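Local structure of Gp15 protein (Listeria phage PSA, 6R5W) at residues A[128-139]-A[150-161]; A[105-116]-A[141-149]. The protein serves, as the C-terminal part of a homotrimeric receptor binding protein, probably to attach a Listeria phage to its host. One frame throughout, in Å; residues are numbered along the deposited sequence.

In the fold
Past the N-terminal helices the chain enters a C-terminal beta domain of two four-stranded antiparallel sheets. Residues 105-116 form an edge strand and the loop after it; the chain then runs through 122-127 and 136-141 before 141-149 returns alongside, closing interaction 2. Interaction 1 starts before that return, at 128-139, and closes at 150-161, so the two loops cross instead of nesting. Strand 146-152 serves both, pairing with 105-109 near its beginning and with 136-141 near its end. Ile139 and Leu161 of interaction 1 pack on Ile147 of interaction 2. Interaction 1 also carries the chain over to strand 159-167 of the other sheet.

Interaction 1 (A[128-139]-A[150-161]); sequences QQSTAASNQANI and VGVGSVDVNTGL. With CD (cadmium ion), chain E.
Gln128 reaches into residues 153-158 and is gripped there through both ends of its amide. Its CG stands anti to the carbonyl carbon (chi1 -62°) and the chain is extended beyond, which carries the amide to the backbone of Ser154. Gln128 OE1 takes the hydrogen of Ser154 N on a lone pair, in the carbonyl plane, at 3.1 Å. NE2 gives a nearly straight bond (170°) to Ser154 O, lying in the amide plane, and a second, more bent one to Thr159 OG1, tilted from that plane. Three bonds thus fix the rotation of a buried amide, and glutamine suits the place because it both donates and accepts. Gly153 lies close against Asn135 and Ser134, where a side chain would collide with their backbone.

Gln129 and Asn158 run alongside each other in the same sense, with amide planes 83° apart; Asn158 ND2 donates to Gln129 OE1 at 3.1 Å, from above its carbonyl plane. Next to this pair, Val157 sets CG1 against Gln129 O at 3.5 Å. Asn135 ND2 donates to Ser130 OG, which lies in its amide plane; the same oxygen accepts from Ala132 N in an ST turn.

Beyond the loops, Ala137 and Val152 form a non-hydrogen-bonded pair, Ala137 CB and Val152 CG1 4.0 Å apart. Asn138 O then accepts from both Val150 N and Gly151 N, a classic beta bulge. Ile139 CD1 and Thr159 CG2 meet tip to tip at 4.0 Å.

Gln136 OE1 binds a cadmium ion at 2.3 Å, together with the same atom of the two other subunits and three waters, while its NE2 bonds Asn138 of the second subunit. This end of the hairpin 136-141/146-152 therefore lies at the trimer interface, flanked by strand 122-127, and Thr159 and Leu161 pair with strand 87-97 in the other sheet.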
loop_
_atom_site.group_PDB
_atom_site.type_symbol
_atom_site.label_atom_id
_atom_site.label_comp_id
_atom_site.label_asym_id
_atom_site.label_seq_id
_atom_site.Cartn_x
_atom_site.Cartn_y
_atom_site.Cartn_z
ATOM N N GLN A 128 15.551 -23.570 -13.242
ATOM C CA GLN A 128 16.746 -24.153 -12.664
ATOM C C GLN A 128 17.949 -23.328 -13.135
ATOM O O GLN A 128 17.878 -22.551 -14.101
ATOM C CB GLN A 128 16.919 -25.634 -13.055
ATOM C CG GLN A 128 15.793 -26.503 -12.570
ATOM C CD GLN A 128 16.189 -28.034 -12.648
ATOM O OE1 GLN A 128 16.080 -28.646 -13.731
ATOM N NE2 GLN A 128 16.669 -28.557 -11.568
ATOM N N GLN A 129 19.044 -23.525 -12.430
ATOM C CA GLN A 129 20.282 -22.784 -12.654
ATOM C C GLN A 129 21.074 -23.361 -13.816
ATOM O O GLN A 129 22.103 -24.007 -13.647
ATOM C CB GLN A 129 21.026 -22.803 -11.349
ATOM C CG GLN A 129 22.349 -21.928 -11.351
ATOM C CD GLN A 129 23.084 -21.970 -10.060
ATOM O OE1 GLN A 129 22.524 -22.006 -8.984
ATOM N NE2 GLN A 129 24.417 -22.085 -10.166
ATOM N N SER A 130 20.564 -23.132 -15.025
ATOM C CA SER A 130 21.083 -23.810 -16.194
ATOM C C SER A 130 20.829 -23.068 -17.483
ATOM O O SER A 130 19.790 -22.429 -17.673
ATOM C CB SER A 130 20.482 -25.241 -16.296
ATOM O OG SER A 130 20.766 -25.846 -17.569
ATOM N N THR A 131 21.782 -23.205 -18.410
ATOM C CA THR A 131 21.630 -22.652 -19.739
ATOM C C THR A 131 20.744 -23.472 -20.633
ATOM O O THR A 131 20.409 -22.999 -21.710
ATOM C CB THR A 131 23.018 -22.458 -20.414
ATOM O OG1 THR A 131 23.668 -23.725 -20.529
ATOM C CG2 THR A 131 23.860 -21.535 -19.564
ATOM N N ALA A 132 20.396 -24.697 -20.244
ATOM C CA ALA A 132 19.440 -25.498 -20.996
ATOM C C ALA A 132 18.032 -25.142 -20.500
ATOM O O ALA A 132 17.717 -25.381 -19.321
ATOM C CB ALA A 132 19.703 -26.998 -20.810
ATOM N N ALA A 133 17.193 -24.620 -21.405
ATOM C CA ALA A 133 15.854 -24.181 -21.016
ATOM C C ALA A 133 14.910 -25.332 -20.673
ATOM O O ALA A 133 13.836 -25.100 -20.060
ATOM C CB ALA A 133 15.235 -23.351 -22.141
ATOM N N SER A 134 15.257 -26.559 -21.035
ATOM C CA SER A 134 14.497 -27.704 -20.536
ATOM C C SER A 134 14.746 -27.978 -19.054
ATOM O O SER A 134 13.989 -28.763 -18.425
ATOM C CB SER A 134 14.860 -28.966 -21.341
ATOM O OG SER A 134 16.305 -29.180 -21.247
ATOM N N ASN A 135 15.751 -27.374 -18.449
ATOM C CA ASN A 135 15.979 -27.479 -17.007
ATOM C C ASN A 135 15.189 -26.391 -16.269
ATOM O O ASN A 135 15.702 -25.325 -15.896
ATOM C CB ASN A 135 17.469 -27.434 -16.670
ATOM C CG ASN A 135 18.199 -28.747 -17.044
ATOM O OD1 ASN A 135 17.581 -29.805 -17.088
ATOM N ND2 ASN A 135 19.481 -28.671 -17.354
ATOM N N GLN A 136 13.904 -26.719 -15.995
ATOM C CA GLN A 136 12.971 -25.917 -15.202
ATOM C C GLN A 136 12.271 -26.906 -14.279
ATOM O O GLN A 136 12.496 -28.124 -14.371
ATOM C CB GLN A 136 12.003 -25.200 -16.154
ATOM C CG GLN A 136 12.836 -24.280 -17.114
ATOM C CD GLN A 136 11.998 -23.289 -17.855
ATOM O OE1 GLN A 136 10.942 -23.606 -18.368
ATOM N NE2 GLN A 136 12.477 -22.094 -18.003
ATOM N N ALA A 137 11.384 -26.395 -13.432
ATOM C CA ALA A 137 10.784 -27.188 -12.362
ATOM C C ALA A 137 9.305 -26.856 -12.235
ATOM O O ALA A 137 8.863 -25.718 -12.453
ATOM C CB ALA A 137 11.495 -26.960 -11.067
ATOM N N ASN A 138 8.538 -27.889 -11.874
ATOM C CA ASN A 138 7.175 -27.733 -11.380
ATOM C C ASN A 138 7.226 -27.834 -9.855
ATOM O O ASN A 138 7.560 -28.903 -9.307
ATOM C CB ASN A 138 6.244 -28.816 -11.946
ATOM C CG ASN A 138 5.996 -28.650 -13.426
ATOM O OD1 ASN A 138 5.985 -27.545 -13.975
ATOM N ND2 ASN A 138 5.781 -29.795 -14.117
ATOM N N ILE A 139 6.869 -26.747 -9.160
ATOM C CA ILE A 139 6.968 -26.673 -7.713
ATOM C C ILE A 139 5.555 -26.497 -7.151
ATOM O O ILE A 139 4.805 -25.634 -7.608
ATOM C CB ILE A 139 7.898 -25.521 -7.242
ATOM C CG1 ILE A 139 9.284 -25.719 -7.842
ATOM C CG2 ILE A 139 7.899 -25.462 -5.745
ATOM C CD1 ILE A 139 10.342 -24.674 -7.310
ATOM N N VAL A 150 8.275 -31.095 -7.387
ATOM C CA VAL A 150 7.590 -32.250 -7.952
ATOM C C VAL A 150 8.152 -32.677 -9.285
ATOM O O VAL A 150 8.199 -33.865 -9.589
ATOM C CB VAL A 150 6.082 -31.909 -8.076
ATOM C CG1 VAL A 150 5.381 -32.864 -9.021
ATOM C CG2 VAL A 150 5.436 -31.908 -6.721
ATOM N N GLY A 151 8.606 -31.734 -10.113
ATOM C CA GLY A 151 9.232 -32.106 -11.373
ATOM C C GLY A 151 10.404 -31.215 -11.636
ATOM O O GLY A 151 10.311 -30.019 -11.349
ATOM N N VAL A 152 11.505 -31.785 -12.145
ATOM C CA VAL A 152 12.701 -30.999 -12.475
ATOM C C VAL A 152 13.258 -31.531 -13.797
ATOM O O VAL A 152 13.206 -32.735 -14.111
ATOM C CB VAL A 152 13.790 -31.007 -11.389
ATOM C CG1 VAL A 152 13.391 -30.314 -10.137
ATOM C CG2 VAL A 152 14.267 -32.492 -11.052
ATOM N N GLY A 153 13.864 -30.626 -14.561
ATOM C CA GLY A 153 14.542 -31.045 -15.775
ATOM C C GLY A 153 15.712 -31.959 -15.449
ATOM O O GLY A 153 16.000 -32.918 -16.187
ATOM N N SER A 154 16.413 -31.643 -14.376
ATOM C CA SER A 154 17.545 -32.438 -13.909
ATOM C C SER A 154 17.689 -32.377 -12.406
ATOM O O SER A 154 17.787 -31.276 -11.816
ATOM C CB SER A 154 18.872 -31.958 -14.579
ATOM O OG SER A 154 19.964 -32.497 -13.826
ATOM N N VAL A 155 17.771 -33.561 -11.763
ATOM C CA VAL A 155 17.926 -33.577 -10.314
ATOM C C VAL A 155 19.281 -33.056 -9.842
ATOM O O VAL A 155 19.440 -32.789 -8.647
ATOM C CB VAL A 155 17.710 -34.979 -9.717
ATOM C CG1 VAL A 155 16.319 -35.503 -10.119
ATOM C CG2 VAL A 155 18.812 -35.919 -10.177
ATOM N N ASP A 156 20.237 -32.932 -10.753
ATOM C CA ASP A 156 21.586 -32.507 -10.391
ATOM C C ASP A 156 21.838 -31.012 -10.597
ATOM O O ASP A 156 22.961 -30.560 -10.387
ATOM C CB ASP A 156 22.612 -33.264 -11.225
ATOM C CG ASP A 156 22.549 -34.746 -10.976
ATOM O OD1 ASP A 156 22.491 -35.115 -9.799
ATOM O OD2 ASP A 156 22.497 -35.510 -11.958
ATOM N N VAL A 157 20.828 -30.244 -10.947
ATOM C CA VAL A 157 20.948 -28.787 -11.210
ATOM C C VAL A 157 20.173 -28.065 -10.123
ATOM O O VAL A 157 19.133 -28.556 -9.661
ATOM C CB VAL A 157 20.427 -28.441 -12.604
ATOM C CG1 VAL A 157 20.402 -26.938 -12.869
ATOM C CG2 VAL A 157 21.318 -29.143 -13.658
ATOM N N ASN A 158 20.707 -26.937 -9.657
ATOM C CA ASN A 158 20.053 -26.251 -8.574
ATOM C C ASN A 158 18.710 -25.699 -9.076
ATOM O O ASN A 158 18.512 -25.475 -10.280
ATOM C CB ASN A 158 20.900 -25.061 -8.047
ATOM C CG ASN A 158 22.240 -25.485 -7.429
ATOM O OD1 ASN A 158 22.473 -26.650 -7.155
ATOM N ND2 ASN A 158 23.112 -24.496 -7.176
ATOM N N THR A 159 17.796 -25.469 -8.143
ATOM C CA THR A 159 16.439 -25.023 -8.457
ATOM C C THR A 159 16.121 -23.701 -7.746
ATOM O O THR A 159 16.304 -23.560 -6.521
ATOM C CB THR A 159 15.431 -26.119 -8.068
ATOM O OG1 THR A 159 15.675 -27.264 -8.911
ATOM C CG2 THR A 159 14.034 -25.674 -8.353
ATOM N N GLY A 160 15.622 -22.717 -8.511
ATOM C CA GLY A 160 15.314 -21.427 -7.916
ATOM C C GLY A 160 13.951 -21.343 -7.247
ATOM O O GLY A 160 12.995 -21.981 -7.690
ATOM N N LEU A 161 13.864 -20.556 -6.176
ATOM C CA LEU A 161 12.600 -20.320 -5.465
ATOM C C LEU A 161 12.070 -18.890 -5.647
ATOM O O LEU A 161 11.037 -18.537 -5.056
ATOM C CB LEU A 161 12.755 -20.577 -3.977
ATOM C CG LEU A 161 13.273 -21.939 -3.530
ATOM C CD1 LEU A 161 13.232 -22.018 -2.054
ATOM C CD2 LEU A 161 12.467 -23.050 -4.177
HETATM CD CD CD E . 9.669 -25.270 -19.334
HETATM O O HOH W 1 11.268 -25.254 -21.044
HETATM O O HOH W 2 10.700 -27.495 -18.642
HETATM O O HOH W 3 8.418 -26.637 -20.893
#

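Interaction 2 (A[105-116]-A[141-149]); sequences GICATLPTFLAP and LSVSADINI
Thr109 and Asp146 are neighbours that extend in one direction from one face of the sheet, and Thr109 OG1 donates to Asp146 OD1 at 2.6 Å, nearly in line with its C-O bond. With OG1 anti to the carbonyl carbon (chi1 -56°), the hydroxyl is turned to the carboxylate, and CG2 rests against the same oxygen. The other oxygen, OD2, accepts from Ser142 OG and Ser144 OG, which come from the same face of the carboxylate plane. Ser142 OG in turn takes the Asp146 N-H, tying the type I turn 142-145 to the start of the strand. Ile106 slants across this aspartate, Ile106 CD1 3.7 Å from Asp146 CG, and lays CG1 near Asn148 CB.

The opposite face is apolar. Ile147 points its CG1 branch to Leu110, Ile147 CD1 to Leu110 CD1 at 4.0 Å, while its CG2 touches Cys107 SG. Cys107 SG sits between its own backbone N and carbonyl carbon (chi1 68°), within 4.1 Å of Ile149 CD1. Farther along, Leu110 CB meets Ala145 CB, and the Pro116 ring crosses Leu141, Pro116 CG 4.0 Å from Leu141 CD2. Tyr166 of strand 159-167 borders Leu110, Pro116 and Leu141.

Edge strand 105-109 pairs antiparallel with 146-149: Gly105-Ile149 is a hydrogen-bonded pair, Thr109-Asp146 a non-hydrogen-bonded one. Gly105 has a positive phi, and with its psi a CB would press on the preceding carbonyl oxygen, so glycine suits it. Leu110 N, beyond the strand, still bonds Ala145 O at 2.9 Å.

The chemistry thus divides by face: three hydroxyls gather on one carboxylate, which would probably favour its charged form, and Lys68, whose NZ bonds Thr109 OG1, would probably add to this, while aliphatic groups and the Cys107 sulfur pack on the side turned to the other sheet.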
loop_
_atom_site.group_PDB
_atom_site.type_symbol
_atom_site.label_atom_id
_atom_site.label_comp_id
_atom_site.label_asym_id
_atom_site.label_seq_id
_atom_site.Cartn_x
_atom_site.Cartn_y
_atom_site.Cartn_z
ATOM N N GLY A 105 11.008 -33.308 -3.888
ATOM C CA GLY A 105 10.375 -33.305 -2.597
ATOM C C GLY A 105 10.435 -31.974 -1.896
ATOM O O GLY A 105 10.724 -30.922 -2.503
ATOM N N ILE A 106 10.143 -32.014 -0.596
ATOM C CA ILE A 106 10.047 -30.804 0.213
ATOM C C ILE A 106 11.436 -30.287 0.572
ATOM O O ILE A 106 12.198 -30.942 1.293
ATOM C CB ILE A 106 9.222 -31.041 1.477
ATOM C CG1 ILE A 106 7.730 -31.321 1.084
ATOM C CG2 ILE A 106 9.251 -29.829 2.388
ATOM C CD1 ILE A 106 6.855 -31.816 2.247
ATOM N N CYS A 107 11.777 -29.117 0.069
ATOM C CA CYS A 107 13.103 -28.516 0.310
ATOM C C CYS A 107 13.107 -27.501 1.445
ATOM O O CYS A 107 14.172 -27.170 1.949
ATOM C CB CYS A 107 13.609 -27.888 -0.978
ATOM S SG CYS A 107 12.636 -26.388 -1.551
ATOM N N ALA A 108 11.951 -27.033 1.893
ATOM C CA ALA A 108 11.790 -26.041 2.930
ATOM C C ALA A 108 10.317 -25.882 3.207
ATOM O O ALA A 108 9.472 -26.237 2.365
ATOM C CB ALA A 108 12.369 -24.663 2.504
ATOM N N THR A 109 10.022 -25.388 4.402
ATOM C CA THR A 109 8.674 -25.127 4.897
ATOM C C THR A 109 8.620 -23.760 5.548
ATOM O O THR A 109 9.483 -23.429 6.347
ATOM C CB THR A 109 8.223 -26.190 5.967
ATOM O OG1 THR A 109 8.343 -27.502 5.397
ATOM C CG2 THR A 109 6.825 -25.940 6.395
ATOM N N LEU A 110 7.638 -22.942 5.191
ATOM C CA LEU A 110 7.519 -21.622 5.782
ATOM C C LEU A 110 6.776 -21.713 7.113
ATOM O O LEU A 110 6.004 -22.669 7.352
ATOM C CB LEU A 110 6.753 -20.701 4.849
ATOM C CG LEU A 110 7.478 -20.371 3.499
ATOM C CD1 LEU A 110 6.816 -21.102 2.388
ATOM C CD2 LEU A 110 7.441 -18.916 3.265
ATOM N N PRO A 111 6.921 -20.708 7.963
ATOM C CA PRO A 111 6.165 -20.683 9.217
ATOM C C PRO A 111 4.656 -20.740 9.001
ATOM O O PRO A 111 4.128 -20.217 8.011
ATOM C CB PRO A 111 6.556 -19.332 9.849
ATOM C CG PRO A 111 7.744 -18.889 9.145
ATOM C CD PRO A 111 7.694 -19.470 7.775
ATOM N N THR A 112 3.957 -21.278 10.011
ATOM C CA THR A 112 2.505 -21.442 9.937
ATOM C C THR A 112 1.743 -20.117 9.707
ATOM O O THR A 112 0.694 -20.100 9.050
ATOM C CB THR A 112 1.983 -22.153 11.213
ATOM O OG1 THR A 112 2.254 -21.380 12.383
ATOM C CG2 THR A 112 2.653 -23.491 11.350
ATOM N N PHE A 113 2.208 -18.990 10.281
ATOM C CA PHE A 113 1.490 -17.753 10.017
ATOM C C PHE A 113 1.639 -17.267 8.547
ATOM O O PHE A 113 0.941 -16.301 8.146
ATOM C CB PHE A 113 1.910 -16.615 10.965
ATOM C CG PHE A 113 3.288 -16.011 10.678
ATOM C CD1 PHE A 113 4.434 -16.604 11.121
ATOM C CD2 PHE A 113 3.400 -14.830 9.971
ATOM C CE1 PHE A 113 5.671 -16.051 10.885
ATOM C CE2 PHE A 113 4.640 -14.288 9.709
ATOM C CZ PHE A 113 5.769 -14.908 10.168
ATOM N N LEU A 114 2.503 -17.897 7.748
ATOM C CA LEU A 114 2.589 -17.588 6.321
ATOM C C LEU A 114 1.942 -18.685 5.484
ATOM O O LEU A 114 2.255 -18.836 4.319
ATOM C CB LEU A 114 4.040 -17.367 5.915
ATOM C CG LEU A 114 4.674 -16.155 6.607
ATOM C CD1 LEU A 114 6.082 -15.987 6.047
ATOM C CD2 LEU A 114 3.845 -14.876 6.413
ATOM N N ALA A 115 1.049 -19.496 6.071
ATOM C CA ALA A 115 0.350 -20.492 5.254
ATOM C C ALA A 115 -0.474 -19.801 4.164
ATOM O O ALA A 115 -1.078 -18.754 4.404
ATOM C CB ALA A 115 -0.576 -21.341 6.139
ATOM N N PRO A 116 -0.546 -20.365 2.955
ATOM C CA PRO A 116 -1.281 -19.699 1.869
ATOM C C PRO A 116 -2.798 -19.780 2.013
ATOM O O PRO A 116 -3.325 -20.750 2.568
ATOM C CB PRO A 116 -0.825 -20.461 0.612
ATOM C CG PRO A 116 -0.456 -21.804 1.123
ATOM C CD PRO A 116 0.140 -21.582 2.519
ATOM N N LEU A 141 3.314 -25.465 -3.812
ATOM C CA LEU A 141 3.277 -24.853 -2.485
ATOM C C LEU A 141 2.091 -25.492 -1.794
ATOM O O LEU A 141 0.968 -25.259 -2.241
ATOM C CB LEU A 141 3.079 -23.336 -2.577
ATOM C CG LEU A 141 3.014 -22.623 -1.257
ATOM C CD1 LEU A 141 4.361 -22.705 -0.501
ATOM C CD2 LEU A 141 2.573 -21.142 -1.334
ATOM N N SER A 142 2.325 -26.229 -0.710
ATOM C CA SER A 142 1.235 -26.963 -0.050
ATOM C C SER A 142 0.431 -26.049 0.871
ATOM O O SER A 142 0.853 -24.959 1.233
ATOM C CB SER A 142 1.808 -28.144 0.757
ATOM O OG SER A 142 2.319 -27.659 2.022
ATOM N N VAL A 143 -0.745 -26.530 1.314
ATOM C CA VAL A 143 -1.557 -25.776 2.208
ATOM C C VAL A 143 -0.875 -25.544 3.569
ATOM O O VAL A 143 -1.241 -24.602 4.271
ATOM C CB VAL A 143 -2.954 -26.418 2.440
ATOM C CG1 VAL A 143 -3.728 -26.432 1.138
ATOM C CG2 VAL A 143 -2.828 -27.787 3.030
ATOM N N SER A 144 0.075 -26.370 3.940
ATOM C CA SER A 144 0.835 -26.167 5.157
ATOM C C SER A 144 2.128 -25.419 4.860
ATOM O O SER A 144 3.027 -25.368 5.707
ATOM C CB SER A 144 1.113 -27.500 5.822
ATOM O OG SER A 144 1.739 -28.424 4.965
ATOM N N ALA A 145 2.256 -24.890 3.641
ATOM C CA ALA A 145 3.396 -24.033 3.269
ATOM C C ALA A 145 4.707 -24.798 3.110
ATOM O O ALA A 145 5.806 -24.220 3.299
ATOM C CB ALA A 145 3.557 -22.856 4.257
ATOM N N ASP A 146 4.641 -26.060 2.735
ATOM C CA ASP A 146 5.802 -26.775 2.237
ATOM C C ASP A 146 6.085 -26.388 0.779
ATOM O O ASP A 146 5.160 -26.287 -0.062
ATOM C CB ASP A 146 5.574 -28.293 2.290
ATOM C CG ASP A 146 5.255 -28.771 3.665
ATOM O OD1 ASP A 146 6.108 -28.591 4.549
ATOM O OD2 ASP A 146 4.095 -29.248 3.848
ATOM N N ILE A 147 7.370 -26.205 0.476
ATOM C CA ILE A 147 7.839 -25.972 -0.879
ATOM C C ILE A 147 8.283 -27.318 -1.428
ATOM O O ILE A 147 9.331 -27.857 -1.062
ATOM C CB ILE A 147 8.964 -24.917 -0.927
ATOM C CG1 ILE A 147 8.453 -23.642 -0.282
ATOM C CG2 ILE A 147 9.372 -24.670 -2.338
ATOM C CD1 ILE A 147 9.487 -22.566 -0.221
ATOM N N ASN A 148 7.434 -27.907 -2.271
ATOM C CA ASN A 148 7.585 -29.288 -2.740
ATOM C C ASN A 148 7.964 -29.319 -4.209
ATOM O O ASN A 148 7.112 -29.074 -5.090
ATOM C CB ASN A 148 6.236 -29.980 -2.513
ATOM C CG ASN A 148 6.222 -31.463 -2.857
ATOM O OD1 ASN A 148 7.220 -32.055 -3.188
ATOM N ND2 ASN A 148 5.019 -31.989 -2.957
ATOM N N ILE A 149 9.220 -29.675 -4.497
ATOM C CA ILE A 149 9.689 -29.810 -5.870
ATOM C C ILE A 149 9.211 -31.149 -6.449
ATOM O O ILE A 149 9.663 -32.208 -6.020
ATOM C CB ILE A 149 11.229 -29.670 -5.946
ATOM C CG1 ILE A 149 11.652 -28.290 -5.445
ATOM C CG2 ILE A 149 11.690 -29.921 -7.356
ATOM C CD1 ILE A 149 13.136 -28.174 -5.198
HETATM O O HOH W 4 3.882 -23.995 7.956
HETATM O O HOH W 5 -3.301 -22.919 4.279
#